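Local coordinates for antigen, P35 (PDB 6HPN), which is of unknown function but, as a PFam54 outer surface protein of a Lyme disease spirochaete, is thought to take part in pathogenesis, at residues A[65-68]-A[69-73]; A[72-75]-A[76-79]; A[178-181]-A[182-185]; A[200-203]-A[204-208]. All coordinates share one frame; numbering follows the deposited sequence.

How the contacts relate
All four contacts are local, each formed within one unbroken run of chain, and none crosses another. From the N terminus, contact 1 (65-73) turns the loop that follows helix 52-56, and contact 2 (72-79) carries the same chain into helix 75-84. These two share N72 and E73, and R78 of contact 2 reaches back to backbone carbonyls of contact 1. Contact 3 (178-185) comes much later, at the break between helix 146-179 and helix 181-185, its centre about 33 Å from that of contact 1. Contact 4 (200-208) lies at the start of helix 200-221, on the opposite side of the chain's centre from contact 2, about 24 Å away centre to centre.

Contact 1. Residues A[65-68]-A[69-73]; sequences SMVH and FDDNE
A type I beta turn runs from H68 to D71, with F69 and D70 at its corners, and D71 N donates to H68 O over 3.2 Å at a fairly straight N-H...O angle of 161°. The turn brings V67 against the side chains of D71 and E73. V67 CG1 touches D71 OD1 at 3.5 Å, while its other methyl, CG2, meets E73 OE1 at 3.7 Å. D71 reaches this place with CG swung far from its own backbone N (chi1 -157°), which also leaves its second oxygen, OD2, to accept from E73 N at 3.1 Å. That bond makes an Asx turn, and it arrives on the anti side of the carboxylate, 20° out of its plane. Just before the beta turn, S65 OG accepts from V67 N at 2.9 Å, an ST turn that holds the valine's own amide. Within the beta turn, D70 OD1 comes to 3.3 Å from H68 CB, meeting carbon and not the imidazole nitrogens. The ring of H68 stacks on F60, and the buried F69 packs its ring against F56 and F61. The polar interactions identified within this stretch are hydrogen bonds from main-chain amides, with no salt bridge between the segments. The carboxylates of D71 and E73 lie against valine methyls, and the amide bound to D71 OD2 would be expected to stabilise that group in its ionised form.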
ATOM      1  N   SER A  65     -16.535  13.706   1.897  1.00 31.73           N
ATOM      2  CA  SER A  65     -17.196  13.170   0.680  1.00 30.55           C
ATOM      3  C   SER A  65     -18.576  12.623   1.061  1.00 32.64           C
ATOM      4  O   SER A  65     -18.719  11.992   2.123  1.00 34.81           O
ATOM      5  CB  SER A  65     -16.349  12.124   0.029  1.00 27.75           C
ATOM      6  OG  SER A  65     -17.152  11.207  -0.673  1.00 28.23           O
ATOM      7  N   MET A  66     -19.569  12.878   0.229  1.00 33.57           N
ATOM      8  CA  MET A  66     -20.922  12.336   0.453  1.00 36.68           C
ATOM      9  C   MET A  66     -21.023  10.955  -0.202  1.00 36.18           C
ATOM     10  O   MET A  66     -22.091  10.376  -0.114  1.00 35.43           O
ATOM     11  CB  MET A  66     -21.986  13.285  -0.108  1.00 40.23           C
ATOM     12  CG  MET A  66     -22.584  14.170   0.970  1.00 43.57           C
ATOM     13  SD  MET A  66     -22.809  15.876   0.455  1.00 46.09           S
ATOM     14  CE  MET A  66     -22.705  16.669   2.068  1.00 39.23           C
ATOM     15  N   VAL A  67     -19.954  10.423  -0.804  1.00 35.09           N
ATOM     16  CA  VAL A  67     -20.019   9.087  -1.463  1.00 32.07           C
ATOM     17  C   VAL A  67     -19.080   8.094  -0.784  1.00 29.61           C
ATOM     18  O   VAL A  67     -18.162   8.480  -0.060  1.00 28.85           O
ATOM     19  CB  VAL A  67     -19.739   9.177  -2.969  1.00 33.75           C
ATOM     20  CG1 VAL A  67     -20.834   9.973  -3.666  1.00 32.53           C
ATOM     21  CG2 VAL A  67     -18.372   9.779  -3.245  1.00 36.00           C
ATOM     22  N   HIS A  68     -19.342   6.826  -1.051  1.00 28.40           N
ATOM     23  CA  HIS A  68     -18.586   5.674  -0.518  1.00 25.13           C
ATOM     24  C   HIS A  68     -17.380   5.404  -1.423  1.00 23.37           C
ATOM     25  O   HIS A  68     -17.312   5.979  -2.542  1.00 19.12           O
ATOM     26  CB  HIS A  68     -19.528   4.467  -0.376  1.00 24.44           C
ATOM     27  CG  HIS A  68     -20.600   4.680   0.634  1.00 25.20           C
ATOM     28  ND1 HIS A  68     -20.358   4.598   2.000  1.00 25.60           N
ATOM     29  CD2 HIS A  68     -21.911   4.967   0.486  1.00 25.89           C
ATOM     30  CE1 HIS A  68     -21.475   4.834   2.651  1.00 26.47           C
ATOM     31  NE2 HIS A  68     -22.439   5.065   1.738  1.00 26.69           N
ATOM     32  N   PHE A  69     -16.510   4.491  -0.968  1.00 22.93           N
ATOM     33  CA  PHE A  69     -15.232   4.119  -1.632  1.00 23.07           C
ATOM     34  C   PHE A  69     -15.457   3.446  -3.002  1.00 22.22           C
ATOM     35  O   PHE A  69     -14.457   3.341  -3.733  1.00 19.97           O
ATOM     36  CB  PHE A  69     -14.363   3.262  -0.699  1.00 22.58           C
ATOM     37  CG  PHE A  69     -12.890   3.208  -1.041  1.00 23.10           C
ATOM     38  CD1 PHE A  69     -12.195   4.344  -1.447  1.00 24.44           C
ATOM     39  CD2 PHE A  69     -12.177   2.031  -0.922  1.00 22.91           C
ATOM     40  CE1 PHE A  69     -10.839   4.303  -1.730  1.00 24.98           C
ATOM     41  CE2 PHE A  69     -10.823   1.985  -1.223  1.00 24.32           C
ATOM     42  CZ  PHE A  69     -10.152   3.120  -1.610  1.00 25.16           C
ATOM     43  N   ASP A  70     -16.680   3.022  -3.355  1.00 22.57           N
ATOM     44  CA  ASP A  70     -16.948   2.279  -4.622  1.00 23.33           C
ATOM     45  C   ASP A  70     -17.154   3.268  -5.762  1.00 23.24           C
ATOM     46  O   ASP A  70     -17.121   2.841  -6.905  1.00 23.13           O
ATOM     47  CB  ASP A  70     -18.195   1.402  -4.550  1.00 24.32           C
ATOM     48  CG  ASP A  70     -19.441   2.218  -4.261  1.00 24.18           C
ATOM     49  OD1 ASP A  70     -19.364   3.099  -3.378  1.00 22.25           O
ATOM     50  OD2 ASP A  70     -20.457   1.983  -4.941  1.00 26.53           O
ATOM     51  N   ASP A  71     -17.356   4.540  -5.444  1.00 24.57           N
ATOM     52  CA  ASP A  71     -17.541   5.638  -6.428  1.00 26.08           C
ATOM     53  C   ASP A  71     -16.343   5.698  -7.394  1.00 26.78           C
ATOM     54  O   ASP A  71     -15.220   5.369  -6.952  1.00 25.28           O
ATOM     55  CB  ASP A  71     -17.686   6.968  -5.683  1.00 27.44           C
ATOM     56  CG  ASP A  71     -18.406   8.038  -6.471  1.00 26.62           C
ATOM     57  OD1 ASP A  71     -19.626   8.073  -6.370  1.00 28.64           O
ATOM     58  OD2 ASP A  71     -17.740   8.807  -7.168  1.00 24.88           O
ATOM     59  N   ASN A  72     -16.572   6.143  -8.639  1.00 28.10           N
ATOM     60  CA  ASN A  72     -15.557   6.322  -9.716  1.00 30.94           C
ATOM     61  C   ASN A  72     -14.565   7.442  -9.384  1.00 28.98           C
ATOM     62  O   ASN A  72     -13.445   7.404  -9.930  1.00 27.02           O
ATOM     63  CB  ASN A  72     -16.190   6.699 -11.053  1.00 36.40           C
ATOM     64  CG  ASN A  72     -16.912   5.545 -11.701  1.00 44.35           C
ATOM     65  OD1 ASN A  72     -16.413   4.411 -11.708  1.00 47.23           O
ATOM     66  ND2 ASN A  72     -18.070   5.844 -12.272  1.00 45.85           N
ATOM     67  N   GLU A  73     -14.968   8.417  -8.560  1.00 26.13           N
ATOM     68  CA  GLU A  73     -14.042   9.359  -7.869  1.00 26.04           C
ATOM     69  C   GLU A  73     -12.780   8.624  -7.376  1.00 25.46           C
ATOM     70  O   GLU A  73     -11.721   9.283  -7.359  1.00 25.76           O
ATOM     71  CB  GLU A  73     -14.723  10.047  -6.673  1.00 26.61           C
ATOM     72  CG  GLU A  73     -13.790  10.957  -5.889  1.00 26.70           C
ATOM     73  CD  GLU A  73     -14.392  11.923  -4.889  1.00 27.08           C
ATOM     74  OE1 GLU A  73     -15.596  11.873  -4.641  1.00 29.89           O
ATOM     75  OE2 GLU A  73     -13.630  12.703  -4.323  1.00 30.85           O
TER

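Contact 2. Residues A[72-75]-A[76-79]; sequences NEYL and NERR
From Y74, at the N-cap position, the backbone enters helix 75-84: R78 N donates to Y74 O at 3.0 Å with an angle of 169°, and R79 N to L75 O at 2.9 Å. Just before these, L75 N is bonded to N72 O, closing the short 3-10 segment ahead of the helix. R78 folds its guanidinium back over this first turn. The bend at chi3 (-52°) lays the flat group over the Y74-L75 peptide, with Y74 C 3.7 Å above its plane and toward the rim. R78 NH2 lies 3.6 Å from L75 CA, and L75 crosses the arginine chain at about a right angle. The polar ends of R78 go further back: NH1 bonds F69 O and D71 O, and NH2 forms a salt bridge with E44. E77 approaches Y74 from another direction. Bent at chi2 (83°), it puts E77 CD at the edge of the tyrosine ring, 3.9 Å from Y74 CD1, with carboxylate and ring planes nearly perpendicular. One face of that same ring carries E73 CG, 3.9 Å above its centre. R79, by contrast, is buried and leads away from 72-75, to T83 OG1 and a salt bridge with E128, and so ties the helix to its own next turn and to helix 106-135. Such geometry is that of a helix N-terminus in an all-helical fold. A glutamate sits at the third helical position, where the helix dipole would probably suit its charge, and an arginine one residue on packs over the incoming peptide and binds the carbonyls of the preceding loop.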
ATOM      1  N   ASN A  72     -16.572   6.143  -8.639  1.00 28.10           N
ATOM      2  CA  ASN A  72     -15.557   6.322  -9.716  1.00 30.94           C
ATOM      3  C   ASN A  72     -14.565   7.442  -9.384  1.00 28.98           C
ATOM      4  O   ASN A  72     -13.445   7.404  -9.930  1.00 27.02           O
ATOM      5  CB  ASN A  72     -16.190   6.699 -11.053  1.00 36.40           C
ATOM      6  CG  ASN A  72     -16.912   5.545 -11.701  1.00 44.35           C
ATOM      7  OD1 ASN A  72     -16.413   4.411 -11.708  1.00 47.23           O
ATOM      8  ND2 ASN A  72     -18.070   5.844 -12.272  1.00 45.85           N
ATOM      9  N   GLU A  73     -14.968   8.417  -8.560  1.00 26.13           N
ATOM     10  CA  GLU A  73     -14.042   9.359  -7.869  1.00 26.04           C
ATOM     11  C   GLU A  73     -12.780   8.624  -7.376  1.00 25.46           C
ATOM     12  O   GLU A  73     -11.721   9.283  -7.359  1.00 25.76           O
ATOM     13  CB  GLU A  73     -14.723  10.047  -6.673  1.00 26.61           C
ATOM     14  CG  GLU A  73     -13.790  10.957  -5.889  1.00 26.70           C
ATOM     15  CD  GLU A  73     -14.392  11.923  -4.889  1.00 27.08           C
ATOM     16  OE1 GLU A  73     -15.596  11.873  -4.641  1.00 29.89           O
ATOM     17  OE2 GLU A  73     -13.630  12.703  -4.323  1.00 30.85           O
ATOM     18  N   TYR A  74     -12.875   7.347  -6.960  1.00 24.08           N
ATOM     19  CA  TYR A  74     -11.835   6.637  -6.167  1.00 23.28           C
ATOM     20  C   TYR A  74     -11.166   5.546  -7.016  1.00 22.56           C
ATOM     21  O   TYR A  74     -10.392   4.725  -6.512  1.00 23.79           O
ATOM     22  CB  TYR A  74     -12.421   6.156  -4.832  1.00 23.22           C
ATOM     23  CG  TYR A  74     -12.887   7.255  -3.899  1.00 23.68           C
ATOM     24  CD1 TYR A  74     -12.009   8.221  -3.408  1.00 23.75           C
ATOM     25  CD2 TYR A  74     -14.210   7.334  -3.494  1.00 24.31           C
ATOM     26  CE1 TYR A  74     -12.432   9.233  -2.555  1.00 24.27           C
ATOM     27  CE2 TYR A  74     -14.658   8.353  -2.659  1.00 27.49           C
ATOM     28  CZ  TYR A  74     -13.767   9.311  -2.186  1.00 27.68           C
ATOM     29  OH  TYR A  74     -14.220  10.287  -1.347  1.00 28.16           O
ATOM     30  N   LEU A  75     -11.370   5.576  -8.322  1.00 23.99           N
ATOM     31  CA  LEU A  75     -10.674   4.650  -9.256  1.00 26.15           C
ATOM     32  C   LEU A  75      -9.189   4.472  -8.876  1.00 26.29           C
ATOM     33  O   LEU A  75      -8.759   3.343  -8.665  1.00 25.26           O
ATOM     34  CB  LEU A  75     -10.823   5.211 -10.670  1.00 27.76           C
ATOM     35  CG  LEU A  75     -10.353   4.280 -11.789  1.00 30.63           C
ATOM     36  CD1 LEU A  75     -11.464   3.307 -12.187  1.00 30.93           C
ATOM     37  CD2 LEU A  75      -9.855   5.087 -12.985  1.00 30.15           C
ATOM     38  N   ASN A  76      -8.443   5.570  -8.772  1.00 30.87           N
ATOM     39  CA  ASN A  76      -6.972   5.599  -8.567  1.00 31.58           C
ATOM     40  C   ASN A  76      -6.572   5.109  -7.179  1.00 28.03           C
ATOM     41  O   ASN A  76      -5.524   4.453  -7.079  1.00 25.88           O
ATOM     42  CB  ASN A  76      -6.388   6.994  -8.756  1.00 35.55           C
ATOM     43  CG  ASN A  76      -5.540   7.000  -9.997  1.00 40.98           C
ATOM     44  OD1 ASN A  76      -4.609   6.172 -10.128  1.00 42.55           O
ATOM     45  ND2 ASN A  76      -5.945   7.850 -10.927  1.00 38.24           N
ATOM     46  N   GLU A  77      -7.336   5.484  -6.156  1.00 24.24           N
ATOM     47  CA  GLU A  77      -7.115   5.012  -4.771  1.00 23.73           C
ATOM     48  C   GLU A  77      -7.261   3.482  -4.764  1.00 22.91           C
ATOM     49  O   GLU A  77      -6.395   2.788  -4.190  1.00 23.95           O
ATOM     50  CB  GLU A  77      -8.074   5.708  -3.796  1.00 23.38           C
ATOM     51  CG  GLU A  77      -7.773   7.188  -3.566  1.00 21.96           C
ATOM     52  CD  GLU A  77      -8.325   8.164  -4.600  1.00 22.45           C
ATOM     53  OE1 GLU A  77      -8.831   7.735  -5.634  1.00 25.02           O
ATOM     54  OE2 GLU A  77      -8.225   9.362  -4.385  1.00 22.39           O
ATOM     55  N   ARG A  78      -8.288   2.955  -5.419  1.00 21.26           N
ATOM     56  CA  ARG A  78      -8.516   1.482  -5.473  1.00 21.37           C
ATOM     57  C   ARG A  78      -7.376   0.839  -6.272  1.00 18.85           C
ATOM     58  O   ARG A  78      -6.924  -0.257  -5.917  1.00 18.25           O
ATOM     59  CB  ARG A  78      -9.901   1.167  -6.062  1.00 21.08           C
ATOM     60  CG  ARG A  78     -11.073   1.469  -5.128  1.00 21.02           C
ATOM     61  CD  ARG A  78     -12.388   0.869  -5.617  1.00 20.82           C
ATOM     62  NE  ARG A  78     -12.650   1.241  -7.006  1.00 21.79           N
ATOM     63  CZ  ARG A  78     -13.365   2.300  -7.415  1.00 20.30           C
ATOM     64  NH1 ARG A  78     -13.963   3.108  -6.548  1.00 19.60           N
ATOM     65  NH2 ARG A  78     -13.491   2.530  -8.709  1.00 19.27           N
ATOM     66  N   ARG A  79      -6.926   1.510  -7.321  1.00 16.87           N
ATOM     67  CA  ARG A  79      -5.794   1.020  -8.131  1.00 17.03           C
ATOM     68  C   ARG A  79      -4.567   0.877  -7.196  1.00 16.56           C
ATOM     69  O   ARG A  79      -3.915  -0.189  -7.201  1.00 15.47           O
ATOM     70  CB  ARG A  79      -5.602   1.955  -9.334  1.00 16.32           C
ATOM     71  CG  ARG A  79      -4.686   1.410 -10.424  1.00 16.17           C
ATOM     72  CD  ARG A  79      -3.222   1.486 -10.028  1.00 16.73           C
ATOM     73  NE  ARG A  79      -2.794   2.841  -9.724  1.00 16.40           N
ATOM     74  CZ  ARG A  79      -1.712   3.141  -9.026  1.00 17.59           C
ATOM     75  NH1 ARG A  79      -0.946   2.169  -8.535  1.00 18.78           N
ATOM     76  NH2 ARG A  79      -1.403   4.414  -8.805  1.00 16.71           N
TER

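Contact 3. Residues A[178-181]-A[182-185]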
ATOM      1  N   ASN A 178      -8.157 -21.274   3.781  1.00 26.49           N
ATOM      2  CA  ASN A 178      -8.423 -22.380   2.829  1.00 26.81           C
ATOM      3  C   ASN A 178      -8.037 -23.724   3.472  1.00 28.19           C
ATOM      4  O   ASN A 178      -8.489 -24.758   2.947  1.00 24.31           O
ATOM      5  CB  ASN A 178      -7.703 -22.164   1.496  1.00 28.60           C
ATOM      6  CG  ASN A 178      -8.314 -21.069   0.634  1.00 30.81           C
ATOM      7  OD1 ASN A 178      -9.532 -20.896   0.561  1.00 27.85           O
ATOM      8  ND2 ASN A 178      -7.458 -20.338  -0.056  1.00 31.90           N
ATOM      9  N   ALA A 179      -7.253 -23.722   4.570  1.00 26.64           N
ATOM     10  CA  ALA A 179      -6.756 -24.946   5.244  1.00 23.78           C
ATOM     11  C   ALA A 179      -7.641 -25.286   6.448  1.00 24.64           C
ATOM     12  O   ALA A 179      -7.540 -26.426   6.935  1.00 22.09           O
ATOM     13  CB  ALA A 179      -5.328 -24.770   5.670  1.00 21.86           C
ATOM     14  N   ASN A 180      -8.480 -24.356   6.914  1.00 26.13           N
ATOM     15  CA  ASN A 180      -9.156 -24.517   8.229  1.00 26.14           C
ATOM     16  C   ASN A 180     -10.628 -24.123   8.173  1.00 25.96           C
ATOM     17  O   ASN A 180     -10.983 -22.954   8.290  1.00 25.11           O
ATOM     18  CB  ASN A 180      -8.438 -23.764   9.338  1.00 27.92           C
ATOM     19  CG  ASN A 180      -9.097 -24.058  10.668  1.00 30.59           C
ATOM     20  OD1 ASN A 180     -10.317 -24.179  10.751  1.00 37.96           O
ATOM     21  ND2 ASN A 180      -8.313 -24.192  11.713  1.00 29.06           N
ATOM     22  N   PRO A 181     -11.528 -25.128   8.076  1.00 27.43           N
ATOM     23  CA  PRO A 181     -12.974 -24.908   8.069  1.00 27.36           C
ATOM     24  C   PRO A 181     -13.535 -23.998   9.167  1.00 28.30           C
ATOM     25  O   PRO A 181     -14.582 -23.411   8.929  1.00 29.02           O
ATOM     26  CB  PRO A 181     -13.521 -26.312   8.320  1.00 26.68           C
ATOM     27  CG  PRO A 181     -12.518 -27.212   7.652  1.00 27.36           C
ATOM     28  CD  PRO A 181     -11.184 -26.551   7.908  1.00 27.82           C
ATOM     29  N   GLU A 182     -12.884 -23.955  10.331  1.00 29.17           N
ATOM     30  CA  GLU A 182     -13.333 -23.131  11.482  1.00 32.53           C
ATOM     31  C   GLU A 182     -13.272 -21.654  11.083  1.00 33.15           C
ATOM     32  O   GLU A 182     -14.215 -20.912  11.438  1.00 31.23           O
ATOM     33  CB  GLU A 182     -12.491 -23.375  12.729  1.00 37.31           C
ATOM     34  CG  GLU A 182     -13.011 -22.619  13.943  1.00 45.40           C
ATOM     35  CD  GLU A 182     -13.574 -23.478  15.062  1.00 49.68           C
ATOM     36  OE1 GLU A 182     -12.925 -24.489  15.371  1.00 55.25           O
ATOM     37  OE2 GLU A 182     -14.651 -23.127  15.623  1.00 47.16           O
ATOM     38  N   LEU A 183     -12.226 -21.244  10.351  1.00 31.85           N
ATOM     39  CA  LEU A 183     -12.082 -19.834   9.902  1.00 31.95           C
ATOM     40  C   LEU A 183     -13.176 -19.519   8.867  1.00 33.00           C
ATOM     41  O   LEU A 183     -13.530 -18.335   8.730  1.00 33.56           O
ATOM     42  CB  LEU A 183     -10.663 -19.591   9.372  1.00 31.96           C
ATOM     43  CG  LEU A 183      -9.547 -19.655  10.426  1.00 32.09           C
ATOM     44  CD1 LEU A 183      -8.172 -19.603   9.778  1.00 31.25           C
ATOM     45  CD2 LEU A 183      -9.680 -18.543  11.469  1.00 30.73           C
ATOM     46  N   ARG A 184     -13.759 -20.531   8.218  1.00 31.19           N
ATOM     47  CA  ARG A 184     -14.851 -20.331   7.230  1.00 29.36           C
ATOM     48  C   ARG A 184     -16.220 -20.284   7.939  1.00 29.68           C
ATOM     49  O   ARG A 184     -17.165 -19.788   7.339  1.00 26.83           O
ATOM     50  CB  ARG A 184     -14.737 -21.395   6.134  1.00 27.70           C
ATOM     51  CG  ARG A 184     -13.335 -21.493   5.545  1.00 28.00           C
ATOM     52  CD  ARG A 184     -13.250 -22.234   4.219  1.00 28.05           C
ATOM     53  NE  ARG A 184     -13.364 -23.687   4.349  1.00 27.63           N
ATOM     54  CZ  ARG A 184     -12.352 -24.562   4.405  1.00 27.89           C
ATOM     55  NH1 ARG A 184     -11.082 -24.181   4.349  1.00 27.84           N
ATOM     56  NH2 ARG A 184     -12.629 -25.845   4.537  1.00 28.75           N
ATOM     57  N   THR A 185     -16.353 -20.739   9.183  1.00 31.58           N
ATOM     58  CA  THR A 185     -17.687 -20.813   9.847  1.00 32.77           C
ATOM     59  C   THR A 185     -17.686 -19.969  11.132  1.00 33.15           C
ATOM     60  O   THR A 185     -18.704 -19.335  11.416  1.00 35.40           O
ATOM     61  CB  THR A 185     -18.112 -22.274  10.085  1.00 33.30           C
ATOM     62  OG1 THR A 185     -17.360 -22.869  11.142  1.00 31.71           O
ATOM     63  CG2 THR A 185     -17.907 -23.169   8.885  1.00 32.22           C
TER
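N180 and E182 lie side by side and point the same way, their amide and carboxylate planes 53° apart. The asparagine extends CG away from its backbone N (chi1 -175°), which carries OD1 round to accept from E182 N at 2.6 Å. The donor approaches nearly along the amide C=O axis, although the hydrogen bond is bent at the hydrogen, 136°. Next to this, L183 N donates to N180 O at 3.0 Å, and L183 CD1 rests 4.2 Å from N180 CB. On the proline side, R184 runs alongside P181. A bend at chi3 turns one face of the guanidinium onto the backbone, with P181 CA 3.6 Å and N180 C 3.8 Å above its plane, both toward the rim. R184 NH2 comes to 3.4 Å from P181 CG, and R184 NH1 is hydrogen-bonded to Y177 O, near the end of helix 146-179. Only a weak bond joins R184 N to P181 O. L183 and N180 both touch K189 of helix 187-197, which places the turn against the next helix. An asparagine N-cap followed by proline at the first helical position, a residue without an N-H to satisfy, is a familiar start for a helix, here the short, weakly bonded 181-185.

Contact 4. Residues A[200-203]-A[204-208]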
ATOM      1  N   LYS A 200      -2.835  -2.697  16.457  1.00 37.72           N
ATOM      2  CA  LYS A 200      -2.866  -1.211  16.551  1.00 39.58           C
ATOM      3  C   LYS A 200      -1.436  -0.677  16.695  1.00 35.57           C
ATOM      4  O   LYS A 200      -1.140   0.393  16.146  1.00 33.33           O
ATOM      5  CB  LYS A 200      -3.705  -0.760  17.752  1.00 42.26           C
ATOM      6  CG  LYS A 200      -5.180  -1.133  17.703  1.00 46.32           C
ATOM      7  CD  LYS A 200      -5.765  -1.312  19.092  1.00 53.37           C
ATOM      8  CE  LYS A 200      -6.017  -0.008  19.823  1.00 57.89           C
ATOM      9  NZ  LYS A 200      -7.454   0.360  19.781  1.00 60.14           N
ATOM     10  N   ALA A 201      -0.585  -1.378  17.438  1.00 33.48           N
ATOM     11  CA  ALA A 201       0.867  -1.089  17.504  1.00 34.76           C
ATOM     12  C   ALA A 201       1.446  -1.086  16.077  1.00 31.73           C
ATOM     13  O   ALA A 201       2.144  -0.133  15.712  1.00 30.70           O
ATOM     14  CB  ALA A 201       1.566  -2.101  18.404  1.00 34.15           C
ATOM     15  N   GLN A 202       1.172  -2.131  15.302  1.00 30.17           N
ATOM     16  CA  GLN A 202       1.706  -2.287  13.924  1.00 29.94           C
ATOM     17  C   GLN A 202       1.256  -1.101  13.069  1.00 25.96           C
ATOM     18  O   GLN A 202       2.107  -0.554  12.354  1.00 23.92           O
ATOM     19  CB  GLN A 202       1.253  -3.612  13.309  1.00 31.38           C
ATOM     20  CG  GLN A 202       1.234  -3.575  11.786  1.00 32.86           C
ATOM     21  CD  GLN A 202       1.311  -4.958  11.201  1.00 30.35           C
ATOM     22  OE1 GLN A 202       2.376  -5.550  11.138  1.00 31.44           O
ATOM     23  NE2 GLN A 202       0.174  -5.483  10.790  1.00 30.97           N
ATOM     24  N   PHE A 203      -0.023  -0.733  13.155  1.00 23.84           N
ATOM     25  CA  PHE A 203      -0.627   0.410  12.422  1.00 25.49           C
ATOM     26  C   PHE A 203       0.086   1.737  12.749  1.00 25.00           C
ATOM     27  O   PHE A 203       0.279   2.598  11.851  1.00 25.76           O
ATOM     28  CB  PHE A 203      -2.113   0.540  12.749  1.00 25.08           C
ATOM     29  CG  PHE A 203      -3.002  -0.435  12.034  1.00 27.07           C
ATOM     30  CD1 PHE A 203      -3.050  -0.452  10.647  1.00 26.25           C
ATOM     31  CD2 PHE A 203      -3.821  -1.309  12.742  1.00 27.56           C
ATOM     32  CE1 PHE A 203      -3.886  -1.334   9.981  1.00 26.49           C
ATOM     33  CE2 PHE A 203      -4.649  -2.194  12.068  1.00 26.90           C
ATOM     34  CZ  PHE A 203      -4.674  -2.213  10.689  1.00 26.92           C
ATOM     35  N   ALA A 204       0.448   1.926  14.007  1.00 23.42           N
ATOM     36  CA  ALA A 204       1.194   3.119  14.457  1.00 24.51           C
ATOM     37  C   ALA A 204       2.612   3.046  13.892  1.00 23.95           C
ATOM     38  O   ALA A 204       3.113   4.082  13.417  1.00 25.50           O
ATOM     39  CB  ALA A 204       1.182   3.240  15.967  1.00 22.90           C
ATOM     40  N   ASP A 205       3.237   1.876  13.902  1.00 24.11           N
ATOM     41  CA  ASP A 205       4.645   1.762  13.423  1.00 26.99           C
ATOM     42  C   ASP A 205       4.687   2.101  11.928  1.00 26.86           C
ATOM     43  O   ASP A 205       5.631   2.787  11.497  1.00 25.58           O
ATOM     44  CB  ASP A 205       5.245   0.381  13.682  1.00 27.76           C
ATOM     45  CG  ASP A 205       5.508   0.089  15.146  1.00 29.07           C
ATOM     46  OD1 ASP A 205       5.335   0.994  15.975  1.00 27.32           O
ATOM     47  OD2 ASP A 205       5.858  -1.055  15.439  1.00 32.98           O
ATOM     48  N   ILE A 206       3.678   1.641  11.184  1.00 25.67           N
ATOM     49  CA  ILE A 206       3.556   1.867   9.717  1.00 23.83           C
ATOM     50  C   ILE A 206       3.346   3.368   9.535  1.00 22.64           C
ATOM     51  O   ILE A 206       4.058   3.989   8.711  1.00 21.68           O
ATOM     52  CB  ILE A 206       2.409   1.017   9.121  1.00 23.47           C
ATOM     53  CG1 ILE A 206       2.820  -0.452   8.958  1.00 23.84           C
ATOM     54  CG2 ILE A 206       1.898   1.603   7.812  1.00 21.99           C
ATOM     55  CD1 ILE A 206       1.658  -1.425   8.909  1.00 24.92           C
ATOM     56  N   HIS A 207       2.417   3.940  10.298  1.00 20.95           N
ATOM     57  CA  HIS A 207       2.076   5.381  10.164  1.00 20.27           C
ATOM     58  C   HIS A 207       3.343   6.212  10.414  1.00 18.22           C
ATOM     59  O   HIS A 207       3.664   7.020   9.565  1.00 16.91           O
ATOM     60  CB  HIS A 207       0.907   5.764  11.074  1.00 20.13           C
ATOM     61  CG  HIS A 207       0.548   7.205  10.977  1.00 21.70           C
ATOM     62  ND1 HIS A 207       1.241   8.186  11.676  1.00 22.12           N
ATOM     63  CD2 HIS A 207      -0.422   7.845  10.278  1.00 22.99           C
ATOM     64  CE1 HIS A 207       0.708   9.369  11.428  1.00 22.41           C
ATOM     65  NE2 HIS A 207      -0.316   9.188  10.566  1.00 22.73           N
ATOM     66  N   ASN A 208       4.054   5.953  11.512  1.00 17.53           N
ATOM     67  CA  ASN A 208       5.193   6.782  11.978  1.00 18.35           C
ATOM     68  C   ASN A 208       6.394   6.565  11.068  1.00 18.24           C
ATOM     69  O   ASN A 208       7.136   7.526  10.837  1.00 18.09           O
ATOM     70  CB  ASN A 208       5.587   6.508  13.434  1.00 19.20           C
ATOM     71  CG  ASN A 208       4.509   6.936  14.407  1.00 19.38           C
ATOM     72  OD1 ASN A 208       3.784   7.887  14.150  1.00 21.94           O
ATOM     73  ND2 ASN A 208       4.344   6.214  15.492  1.00 19.50           N
TER
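Q202 and I206, one turn apart on helix 200-221, make the close side-chain contact here: Q202 CG meets I206 CD1 at 3.6 Å, the two chains lying side by side and pointing the same way. I206 delivers that methyl by extending at chi2 (157°), and both residues pack on R119 of helix 106-135. At the amide end of Q202, NE2 makes a weak bond to K197 O. Beside them F203 is buried against E114 and T115 of helix 106-135, while the edge of its ring faces K200 CA. Beneath these side chains the backbone bonds are regular, with D205 N to A201 O and I206 N to Q202 O each 2.9 Å, and H207 N to F203 O 3.0 Å.

The other side is looser. A201, D205 and H207 are exposed, and their contacts are mostly with backbone. D205 bends toward A201 O, with D205 OD1 3.4 Å away, but both are acceptors and no hydrogen bond is formed between them. H207 meets F203 O through CB at 3.3 Å, its ring leading off elsewhere. The evidence thus separates two sides: F203, I206 and Q202 lie against helix 106-135, D205 and H207 are on the exposed side, and across the two segments hydrogen bonding is purely main-chain.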